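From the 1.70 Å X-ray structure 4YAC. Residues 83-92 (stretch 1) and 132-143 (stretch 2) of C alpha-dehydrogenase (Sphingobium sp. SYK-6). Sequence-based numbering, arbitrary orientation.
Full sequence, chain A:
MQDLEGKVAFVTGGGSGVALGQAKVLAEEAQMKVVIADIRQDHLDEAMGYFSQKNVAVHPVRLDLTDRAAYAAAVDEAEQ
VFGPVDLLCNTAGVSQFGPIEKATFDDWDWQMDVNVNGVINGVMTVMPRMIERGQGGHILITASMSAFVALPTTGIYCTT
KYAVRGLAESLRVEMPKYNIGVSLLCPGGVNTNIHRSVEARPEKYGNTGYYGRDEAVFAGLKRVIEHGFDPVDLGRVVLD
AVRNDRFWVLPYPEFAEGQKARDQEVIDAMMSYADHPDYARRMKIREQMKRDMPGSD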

# COMPACT_ATOMS: atom_id res chain seq x y z
N GLY A 83 -4.72 17.41 27.63
CA GLY A 83 -5.86 16.53 27.80
C GLY A 83 -5.86 15.48 26.71
O GLY A 83 -4.92 15.42 25.92
N PRO A 84 -6.91 14.65 26.65
CA PRO A 84 -6.92 13.56 25.66
C PRO A 84 -6.84 14.08 24.23
O PRO A 84 -7.41 15.12 23.92
CB PRO A 84 -8.27 12.86 25.91
CG PRO A 84 -8.69 13.29 27.28
CD PRO A 84 -8.15 14.67 27.45
N VAL A 85 -6.14 13.35 23.37
CA VAL A 85 -5.98 13.75 21.98
C VAL A 85 -7.31 13.64 21.24
O VAL A 85 -7.95 12.59 21.25
CB VAL A 85 -4.92 12.90 21.25
CG1 VAL A 85 -4.81 13.31 19.79
CG2 VAL A 85 -3.58 13.04 21.95
N ASP A 86 -7.71 14.73 20.59
CA ASP A 86 -8.92 14.76 19.79
C ASP A 86 -8.60 14.52 18.31
O ASP A 86 -9.35 13.85 17.61
CB ASP A 86 -9.66 16.08 19.95
CG ASP A 86 -10.18 16.29 21.36
OD1 ASP A 86 -11.12 15.57 21.75
OD2 ASP A 86 -9.67 17.19 22.06
N LEU A 87 -7.49 15.10 17.87
CA LEU A 87 -7.06 15.02 16.48
C LEU A 87 -5.63 14.52 16.41
O LEU A 87 -4.73 15.12 16.98
CB LEU A 87 -7.17 16.40 15.80
CG LEU A 87 -6.56 16.57 14.40
CD1 LEU A 87 -7.22 15.63 13.40
CD2 LEU A 87 -6.70 18.01 13.95
N LEU A 88 -5.44 13.40 15.72
CA LEU A 88 -4.10 12.85 15.49
C LEU A 88 -3.70 13.08 14.04
O LEU A 88 -4.41 12.65 13.13
CB LEU A 88 -4.06 11.36 15.82
CG LEU A 88 -2.76 10.64 15.44
CD1 LEU A 88 -1.59 11.16 16.26
CD2 LEU A 88 -2.91 9.13 15.60
N CYS A 89 -2.58 13.76 13.84
CA CYS A 89 -2.07 14.05 12.50
C CYS A 89 -0.79 13.26 12.29
O CYS A 89 0.28 13.65 12.76
CB CYS A 89 -1.82 15.55 12.30
SG CYS A 89 -3.28 16.59 12.47
N ASN A 90 -0.91 12.13 11.59
CA ASN A 90 0.24 11.31 11.25
C ASN A 90 0.89 11.84 9.98
O ASN A 90 0.53 11.42 8.88
CB ASN A 90 -0.17 9.85 11.06
CG ASN A 90 -0.93 9.29 12.24
OD1 ASN A 90 -0.34 8.88 13.24
ND2 ASN A 90 -2.25 9.24 12.13
N THR A 91 1.84 12.77 10.12
CA THR A 91 2.34 13.52 8.98
C THR A 91 3.85 13.37 8.78
O THR A 91 4.34 13.57 7.66
CB THR A 91 1.96 15.01 9.15
OG1 THR A 91 0.54 15.11 9.23
CG2 THR A 91 2.45 15.86 7.98
N ALA A 92 4.58 13.00 9.82
CA ALA A 92 6.01 12.77 9.69
C ALA A 92 6.27 11.77 8.57
O ALA A 92 5.53 10.80 8.40
CB ALA A 92 6.61 12.27 10.99
N GLU A 132 -12.07 4.36 23.90
CA GLU A 132 -12.31 4.16 25.33
C GLU A 132 -12.98 5.38 25.97
O GLU A 132 -13.82 5.24 26.86
CB GLU A 132 -10.99 3.83 26.03
CG GLU A 132 -11.00 3.93 27.55
CD GLU A 132 -9.66 3.58 28.16
OE1 GLU A 132 -8.69 3.37 27.39
OE2 GLU A 132 -9.56 3.52 29.40
N ARG A 133 -12.60 6.56 25.50
CA ARG A 133 -13.11 7.81 26.05
C ARG A 133 -14.55 8.08 25.60
O ARG A 133 -15.35 8.64 26.34
CB ARG A 133 -12.20 8.97 25.65
CG ARG A 133 -12.67 10.35 26.07
CD ARG A 133 -11.75 11.40 25.49
NE ARG A 133 -12.22 12.76 25.77
CZ ARG A 133 -11.94 13.81 25.01
NH1 ARG A 133 -11.20 13.68 23.92
NH2 ARG A 133 -12.41 15.01 25.34
N GLY A 134 -14.86 7.68 24.37
CA GLY A 134 -16.23 7.73 23.88
C GLY A 134 -16.72 9.11 23.48
O GLY A 134 -17.93 9.34 23.45
N GLN A 135 -15.79 10.01 23.17
CA GLN A 135 -16.15 11.37 22.76
C GLN A 135 -15.76 11.64 21.31
O GLN A 135 -15.65 12.79 20.88
CB GLN A 135 -15.48 12.41 23.66
CG GLN A 135 -15.85 12.32 25.13
CD GLN A 135 -17.32 12.60 25.39
OE1 GLN A 135 -18.03 13.10 24.52
NE2 GLN A 135 -17.77 12.30 26.61
N GLY A 136 -15.56 10.57 20.54
CA GLY A 136 -15.19 10.71 19.15
C GLY A 136 -13.76 11.19 18.99
O GLY A 136 -12.97 11.16 19.93
N GLY A 137 -13.44 11.65 17.79
CA GLY A 137 -12.09 12.07 17.48
C GLY A 137 -11.89 12.16 15.98
O GLY A 137 -12.84 12.05 15.21
N HIS A 138 -10.64 12.35 15.57
CA HIS A 138 -10.32 12.41 14.16
C HIS A 138 -8.89 11.96 13.93
O HIS A 138 -8.00 12.25 14.73
CB HIS A 138 -10.53 13.82 13.63
CG HIS A 138 -10.67 13.89 12.14
ND1 HIS A 138 -11.90 13.87 11.51
CD2 HIS A 138 -9.74 13.96 11.16
CE1 HIS A 138 -11.71 13.94 10.20
NE2 HIS A 138 -10.42 14.00 9.96
N ILE A 139 -8.68 11.24 12.83
CA ILE A 139 -7.36 10.74 12.48
C ILE A 139 -7.01 11.19 11.06
O ILE A 139 -7.72 10.88 10.11
CB ILE A 139 -7.28 9.21 12.57
CG1 ILE A 139 -7.58 8.75 14.00
CG2 ILE A 139 -5.90 8.71 12.16
CD1 ILE A 139 -7.88 7.28 14.13
N LEU A 140 -5.90 11.92 10.95
CA LEU A 140 -5.35 12.31 9.66
C LEU A 140 -4.11 11.49 9.39
O LEU A 140 -3.24 11.35 10.25
CB LEU A 140 -5.00 13.80 9.63
CG LEU A 140 -4.15 14.30 8.45
CD1 LEU A 140 -4.96 14.33 7.16
CD2 LEU A 140 -3.55 15.66 8.75
N ILE A 141 -4.04 10.96 8.17
CA ILE A 141 -2.83 10.33 7.67
C ILE A 141 -2.39 11.13 6.45
O ILE A 141 -3.17 11.34 5.52
CB ILE A 141 -3.05 8.85 7.30
CG1 ILE A 141 -3.18 8.02 8.58
CG2 ILE A 141 -1.89 8.31 6.46
CD1 ILE A 141 -3.69 6.60 8.35
N THR A 142 -1.15 11.60 6.49
CA THR A 142 -0.55 12.29 5.34
C THR A 142 0.29 11.31 4.57
O THR A 142 1.36 10.90 5.02
CB THR A 142 0.31 13.49 5.78
OG1 THR A 142 -0.48 14.38 6.59
CG2 THR A 142 0.83 14.26 4.57
N ALA A 143 -0.20 10.92 3.40
CA ALA A 143 0.52 10.03 2.51
C ALA A 143 1.20 10.86 1.43
O ALA A 143 2.10 11.64 1.73
CB ALA A 143 -0.42 9.00 1.91
O HOH W 1 -10.19 11.60 22.51
O HOH W 2 -12.82 14.30 20.29
O HOH W 3 -12.60 16.92 23.52
O HOH W 4 3.19 10.09 7.49

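Two parallel strands, running within 10° of each other, form the heart of this contact, and a salt bridge secures the end where they begin. Walking along stretch 2, the first residue to matter is Arg133, at the end of a helix. Its side chain is extended, with chi1 to chi3 all t, and this reach carries the guanidinium across to the other stretch, where NH1 forms a salt bridge with OD1 of Asp86 at 2.9 Å. The carboxylate lies near the guanidinium plane, where the N-H bonds point, while CB of Pro84 covers one face of the group, 3.6 Å from NH1. Two waters reinforce the link: water 1 joins Arg133 NH1 to Val85 O, and water 3 joins Arg133 NH2 to Asp86 OD1.

Gly134 ends the helix with positive phi, a conformation glycine adopts easily, and Gly136 also has positive phi. At Gly137 the strand begins close against its neighbor: CA lies 3.3 Å from Asp86 O, and a CB would sit equally near that oxygen, a tight fit that glycine avoids.

From His138 onward the hydrogen bonding is that of a parallel sheet. His138 N donates to Asp86 O (2.8 Å), and His138 O accepts from Leu88 N (3.0 Å), so one residue bonds to the two that flank its partner, Leu87. The imidazole shares a face of the sheet with Leu87, whose CD1 lies 3.8 Å from His138 CD2; NE2 is satisfied elsewhere in the structure.

Ile139 turns to the other face, alongside Leu88 and Asn90, and its branched aliphatic side chain suits this buried strand position; its CG2 lies 3.7 Å from Asn90 ND2.

Leu140 repeats the backbone pattern, its N donating to Leu88 O (2.7 Å) and its O accepting from Asn90 N (2.8 Å). That carbonyl also receives Asn90 ND2 at 3.0 Å, so the amide gains a partner despite its burial. On the face shared with Leu87 and His138, Leu140 CD2 packs 3.8 Å from Cys89 SG, an apolar contact suited to cysteine's short side chain and polarizable sulfur.

Ile141, paired with Asn90, returns to the face of Ile139, and its CG1 lies 3.9 Å from Asn90 ND2.

Thr142 closes the ladder: its N donates to Asn90 O (2.9 Å, nearly linear). Its side chain points toward stretch 1, and OG1 donates to Thr91 OG1 at 2.9 Å. Threonine suits this buried end, combining a beta-branched shape with a hydroxyl that finds a polar partner.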